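Local coordinates for protein 2'-5' RNA Ligase (Thermus thermophilus, PDB 1IUH) that belongs to the LigT-like phosphoesterases of the 2H clan, a family of two-lobed alpha/beta proteins built around antiparallel strands, at residues Val13-Ala16 with Leu17-Gln21; Gly46-Pro49 with Glu50-Pro54. All coordinates share one frame; numbering follows the deposited sequence.

Contact 1. Residues Val13-Ala16 with Leu17-Gln21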
ATOM      1  N   VAL A  13      -6.769   9.856  -9.077  1.00 31.87           N
ATOM      2  CA  VAL A  13      -5.865   8.738  -9.060  1.00 30.53           C
ATOM      3  C   VAL A  13      -6.658   7.423  -9.093  1.00 31.76           C
ATOM      4  O   VAL A  13      -6.350   6.498  -9.884  1.00 31.69           O
ATOM      5  CB  VAL A  13      -4.957   8.845  -7.842  1.00 31.05           C
ATOM      6  CG1 VAL A  13      -3.975   7.636  -7.767  1.00 29.59           C
ATOM      7  CG2 VAL A  13      -4.211  10.185  -7.912  1.00 28.87           C
ATOM      8  N   ARG A  14      -7.707   7.337  -8.291  1.00 31.84           N
ATOM      9  CA  ARG A  14      -8.483   6.109  -8.330  1.00 33.93           C
ATOM     10  C   ARG A  14      -9.127   5.983  -9.691  1.00 33.62           C
ATOM     11  O   ARG A  14      -9.211   4.909 -10.255  1.00 35.56           O
ATOM     12  CB  ARG A  14      -9.574   6.054  -7.244  1.00 34.77           C
ATOM     13  CG  ARG A  14      -9.106   5.858  -5.812  1.00 33.18           C
ATOM     14  CD  ARG A  14     -10.311   5.774  -4.875  1.00 35.60           C
ATOM     15  NE  ARG A  14     -11.349   6.785  -5.152  1.00 39.38           N
ATOM     16  CZ  ARG A  14     -11.486   7.968  -4.534  1.00 38.47           C
ATOM     17  NH1 ARG A  14     -10.654   8.348  -3.569  1.00 39.02           N
ATOM     18  NH2 ARG A  14     -12.475   8.777  -4.887  1.00 38.97           N
ATOM     19  N   ALA A  15      -9.555   7.074 -10.266  1.00 32.49           N
ATOM     20  CA  ALA A  15     -10.167   6.917 -11.568  1.00 32.73           C
ATOM     21  C   ALA A  15      -9.212   6.459 -12.680  1.00 31.31           C
ATOM     22  O   ALA A  15      -9.581   5.709 -13.565  1.00 30.84           O
ATOM     23  CB  ALA A  15     -10.829   8.218 -11.956  1.00 35.03           C
ATOM     24  N   ALA A  16      -7.975   6.924 -12.649  1.00 31.34           N
ATOM     25  CA  ALA A  16      -7.026   6.544 -13.685  1.00 31.55           C
ATOM     26  C   ALA A  16      -6.713   5.071 -13.589  1.00 32.23           C
ATOM     27  O   ALA A  16      -6.504   4.397 -14.591  1.00 33.12           O
ATOM     28  CB  ALA A  16      -5.738   7.339 -13.529  1.00 33.10           C
ATOM     29  N   LEU A  17      -6.652   4.613 -12.349  1.00 31.61           N
ATOM     30  CA  LEU A  17      -6.372   3.243 -11.993  1.00 32.52           C
ATOM     31  C   LEU A  17      -7.598   2.341 -12.280  1.00 31.96           C
ATOM     32  O   LEU A  17      -7.475   1.162 -12.639  1.00 31.64           O
ATOM     33  CB  LEU A  17      -6.022   3.227 -10.490  1.00 33.26           C
ATOM     34  CG  LEU A  17      -4.594   3.052  -9.932  1.00 33.12           C
ATOM     35  CD1 LEU A  17      -3.566   3.468 -10.927  1.00 31.95           C
ATOM     36  CD2 LEU A  17      -4.476   3.810  -8.573  1.00 32.08           C
ATOM     37  N   VAL A  18      -8.788   2.887 -12.067  1.00 31.26           N
ATOM     38  CA  VAL A  18      -9.982   2.135 -12.342  1.00 29.62           C
ATOM     39  C   VAL A  18     -10.145   2.002 -13.849  1.00 31.58           C
ATOM     40  O   VAL A  18     -10.707   1.044 -14.329  1.00 32.71           O
ATOM     41  CB  VAL A  18     -11.140   2.814 -11.785  1.00 28.57           C
ATOM     42  CG1 VAL A  18     -12.375   2.276 -12.385  1.00 28.77           C
ATOM     43  CG2 VAL A  18     -11.157   2.578 -10.314  1.00 26.21           C
ATOM     44  N   GLU A  19      -9.636   2.957 -14.614  1.00 32.38           N
ATOM     45  CA  GLU A  19      -9.737   2.834 -16.030  1.00 33.36           C
ATOM     46  C   GLU A  19      -8.713   1.773 -16.471  1.00 33.32           C
ATOM     47  O   GLU A  19      -8.916   1.041 -17.441  1.00 35.43           O
ATOM     48  CB  GLU A  19      -9.535   4.208 -16.668  1.00 36.89           C
ATOM     49  CG  GLU A  19     -10.813   5.138 -16.442  1.00 42.95           C
ATOM     50  CD  GLU A  19     -10.561   6.674 -16.541  1.00 43.76           C
ATOM     51  OE1 GLU A  19     -10.107   7.178 -17.580  1.00 45.86           O
ATOM     52  OE2 GLU A  19     -10.829   7.394 -15.568  1.00 46.46           O
ATOM     53  N   ALA A  20      -7.635   1.650 -15.722  1.00 32.13           N
ATOM     54  CA  ALA A  20      -6.591   0.687 -15.996  1.00 29.30           C
ATOM     55  C   ALA A  20      -7.165  -0.691 -15.810  1.00 29.43           C
ATOM     56  O   ALA A  20      -7.020  -1.547 -16.678  1.00 26.58           O
ATOM     57  CB  ALA A  20      -5.486   0.871 -15.031  1.00 28.70           C
ATOM     58  N   GLN A  21      -7.825  -0.890 -14.669  1.00 29.90           N
ATOM     59  CA  GLN A  21      -8.432  -2.192 -14.324  1.00 32.43           C
ATOM     60  C   GLN A  21      -9.307  -2.732 -15.470  1.00 34.19           C
ATOM     61  O   GLN A  21      -9.548  -3.943 -15.631  1.00 34.17           O
ATOM     62  CB  GLN A  21      -9.284  -2.080 -13.046  1.00 29.66           C
ATOM     63  CG  GLN A  21      -8.443  -1.857 -11.809  1.00 30.22           C
ATOM     64  CD  GLN A  21      -9.289  -1.681 -10.572  1.00 31.79           C
ATOM     65  OE1 GLN A  21     -10.224  -0.864 -10.554  1.00 32.08           O
ATOM     66  NE2 GLN A  21      -8.978  -2.455  -9.520  1.00 30.78           N
TER
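With CG1 of V13 trans to the backbone N (chi1 179°), that methyl reaches L17 one turn later, and the two branched side chains run alongside each other in the same direction. V13 CG1 meets L17 CD2 at 3.9 Å, and the same CD2 also rests on the peptide oxygen V13 O. L17 N donates to that oxygen at 3.1 Å, so the i to i+4 bond and the methyl contact join the same pair. Next along, V18 N donates to R14 O at 2.7 Å. E19 N hydrogen-bonds to A15 O at 2.9 Å, and A20 N only weakly to A16 O. Residue types follow the two sides of the helix. V13 and L17, branched and apolar, are buried: both touch L74 of strand 70-80, while V13 adds W152 of strand 150-164 and L17 adds I131 and L133 of strand 130-136. On the more open side the charge of E19 suits solvent, and A15 is small enough to be tolerated there. At the last turn, Q21 NE2 hydrogen-bonds to the carbonyls of V33 and L133. This is an amphipathic alpha-helix, 11-21, packed by its apolar side on the antiparallel sheet of a LigT-like fold.

Contact 2. Residues Gly46-Pro49 with Glu50-Pro54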
ATOM      1  N   GLY A  46       1.360  -7.552   9.712  1.00 23.91           N
ATOM      2  CA  GLY A  46       0.938  -8.911   9.992  1.00 24.90           C
ATOM      3  C   GLY A  46      -0.011  -8.906  11.170  1.00 25.94           C
ATOM      4  O   GLY A  46      -0.700  -7.920  11.383  1.00 27.08           O
ATOM      5  N   GLU A  47      -0.037  -9.998  11.934  1.00 27.25           N
ATOM      6  CA  GLU A  47      -0.884 -10.149  13.131  1.00 26.88           C
ATOM      7  C   GLU A  47      -0.188  -9.536  14.316  1.00 24.31           C
ATOM      8  O   GLU A  47       0.910  -9.950  14.698  1.00 22.51           O
ATOM      9  CB  GLU A  47      -1.109 -11.608  13.451  1.00 29.06           C
ATOM     10  CG  GLU A  47      -2.432 -12.112  13.008  1.00 34.88           C
ATOM     11  CD  GLU A  47      -3.595 -11.291  13.558  1.00 37.06           C
ATOM     12  OE1 GLU A  47      -3.593 -10.932  14.783  1.00 34.40           O
ATOM     13  OE2 GLU A  47      -4.515 -11.040  12.730  1.00 37.47           O
ATOM     14  N   ARG A  48      -0.826  -8.534  14.889  1.00 23.67           N
ATOM     15  CA  ARG A  48      -0.265  -7.823  16.037  1.00 23.20           C
ATOM     16  C   ARG A  48      -1.220  -7.836  17.220  1.00 22.48           C
ATOM     17  O   ARG A  48      -2.445  -7.808  17.024  1.00 22.63           O
ATOM     18  CB  ARG A  48       0.059  -6.409  15.612  1.00 21.06           C
ATOM     19  CG  ARG A  48       1.174  -6.410  14.564  1.00 23.55           C
ATOM     20  CD  ARG A  48       2.488  -6.474  15.303  1.00 25.48           C
ATOM     21  NE  ARG A  48       3.169  -7.726  15.111  1.00 26.01           N
ATOM     22  CZ  ARG A  48       4.025  -8.285  15.970  1.00 25.33           C
ATOM     23  NH1 ARG A  48       4.326  -7.724  17.128  1.00 21.22           N
ATOM     24  NH2 ARG A  48       4.602  -9.429  15.620  1.00 23.55           N
ATOM     25  N   PRO A  49      -0.683  -7.993  18.439  1.00 21.19           N
ATOM     26  CA  PRO A  49      -1.548  -7.992  19.637  1.00 22.10           C
ATOM     27  C   PRO A  49      -2.099  -6.589  19.925  1.00 21.44           C
ATOM     28  O   PRO A  49      -1.387  -5.595  19.808  1.00 24.02           O
ATOM     29  CB  PRO A  49      -0.613  -8.505  20.786  1.00 19.89           C
ATOM     30  CG  PRO A  49       0.777  -8.282  20.268  1.00 19.70           C
ATOM     31  CD  PRO A  49       0.633  -8.578  18.766  1.00 20.48           C
ATOM     32  N   GLU A  50      -3.360  -6.540  20.305  1.00 22.44           N
ATOM     33  CA  GLU A  50      -4.068  -5.309  20.642  1.00 23.77           C
ATOM     34  C   GLU A  50      -3.242  -4.400  21.564  1.00 23.72           C
ATOM     35  O   GLU A  50      -3.367  -3.175  21.522  1.00 21.06           O
ATOM     36  CB  GLU A  50      -5.415  -5.647  21.342  1.00 23.08           C
ATOM     37  CG  GLU A  50      -6.441  -6.213  20.393  1.00 26.31           C
ATOM     38  CD  GLU A  50      -7.696  -6.760  21.088  1.00 27.53           C
ATOM     39  OE1 GLU A  50      -8.707  -6.846  20.371  1.00 27.44           O
ATOM     40  OE2 GLU A  50      -7.672  -7.086  22.314  1.00 26.27           O
ATOM     41  N   GLU A  51      -2.424  -5.011  22.403  1.00 23.23           N
ATOM     42  CA  GLU A  51      -1.659  -4.230  23.314  1.00 26.14           C
ATOM     43  C   GLU A  51      -0.739  -3.252  22.599  1.00 26.02           C
ATOM     44  O   GLU A  51      -0.353  -2.261  23.170  1.00 26.46           O
ATOM     45  CB  GLU A  51      -0.880  -5.177  24.234  1.00 30.65           C
ATOM     46  CG  GLU A  51       0.000  -4.469  25.271  1.00 37.34           C
ATOM     47  CD  GLU A  51       1.459  -4.293  24.801  1.00 40.72           C
ATOM     48  OE1 GLU A  51       1.940  -5.215  24.076  1.00 41.44           O
ATOM     49  OE2 GLU A  51       2.123  -3.268  25.176  1.00 41.77           O
ATOM     50  N   GLU A  52      -0.413  -3.505  21.332  1.00 25.43           N
ATOM     51  CA  GLU A  52       0.502  -2.639  20.589  1.00 24.50           C
ATOM     52  C   GLU A  52      -0.157  -1.456  19.822  1.00 23.78           C
ATOM     53  O   GLU A  52       0.555  -0.579  19.299  1.00 22.88           O
ATOM     54  CB  GLU A  52       1.325  -3.498  19.593  1.00 24.64           C
ATOM     55  CG  GLU A  52       2.417  -4.371  20.173  1.00 23.04           C
ATOM     56  CD  GLU A  52       2.924  -5.494  19.182  1.00 24.28           C
ATOM     57  OE1 GLU A  52       2.813  -5.365  17.909  1.00 18.71           O
ATOM     58  OE2 GLU A  52       3.465  -6.501  19.711  1.00 18.28           O
ATOM     59  N   LEU A  53      -1.482  -1.448  19.722  1.00 21.71           N
ATOM     60  CA  LEU A  53      -2.189  -0.363  19.023  1.00 22.98           C
ATOM     61  C   LEU A  53      -1.689   1.050  19.276  1.00 21.01           C
ATOM     62  O   LEU A  53      -1.392   1.801  18.353  1.00 21.03           O
ATOM     63  CB  LEU A  53      -3.661  -0.366  19.371  1.00 25.04           C
ATOM     64  CG  LEU A  53      -4.625  -0.948  18.378  1.00 29.42           C
ATOM     65  CD1 LEU A  53      -3.847  -1.743  17.360  1.00 32.28           C
ATOM     66  CD2 LEU A  53      -5.659  -1.833  19.099  1.00 29.50           C
ATOM     67  N   PRO A  54      -1.636   1.432  20.545  1.00 19.00           N
ATOM     68  CA  PRO A  54      -1.175   2.764  20.936  1.00 18.92           C
ATOM     69  C   PRO A  54       0.177   3.122  20.330  1.00 18.74           C
ATOM     70  O   PRO A  54       0.414   4.284  19.955  1.00 20.48           O
ATOM     71  CB  PRO A  54      -1.088   2.667  22.471  1.00 15.22           C
ATOM     72  CG  PRO A  54      -2.077   1.622  22.791  1.00 18.16           C
ATOM     73  CD  PRO A  54      -1.878   0.586  21.728  1.00 17.27           C
TER
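A strand-to-helix connection, in which the chain leaves strand 39-47 and passes through a beta turn, 49-52, into helix 53-66, brings R48 and E52 together in a salt bridge. R48 NH1 donates to E52 OE1 at 2.9 Å, although the place of that oxygen is less certain in the model. The arginine chain bends at chi2 (-84°) and again at chi3, and these bends bring NH1 to the E52 carboxylate. The guanidinium plane is only 24° from that of the carboxylate, and OE1 comes in at the guanidinium edge. E52 OE1 is also hydrogen-bonded to Y56 OH, so the acid has a second partner one turn into the helix. Both long side chains touch L113 of helix 96-113; the glutamate is buried, and its pairing with arginine and tyrosine probably helps to offset its charge there. P49 has no N-H to offer and its phi is restricted, features well suited to the extended first residue of the turn. Its ring lies beside the carboxylate, CG being 3.3 Å from E52 OE2. The turn itself closes through the backbone: E52 N donates to P49 O at 2.8 Å, with an N-H...O angle of 170°.

How the contacts relate
Contact 1 is partly buried and contact 2 lies at the surface, on opposite sides of the chain's centre, with their centres 33 Å apart. Each is local, but they hold different elements: 13-21 lies within a single helix, while 46-54 joins the end of a strand to the start of the next helix. Their chemistry follows. The helix relies on repeated backbone bonds and on aliphatic side chains turned to the sheet; across its two segments the connection has one backbone bond and adds a charged pair. Strand 2-8, which leads into helix 11-21, pairs antiparallel with strand 39-47, so one sheet connects the two places although they do not touch.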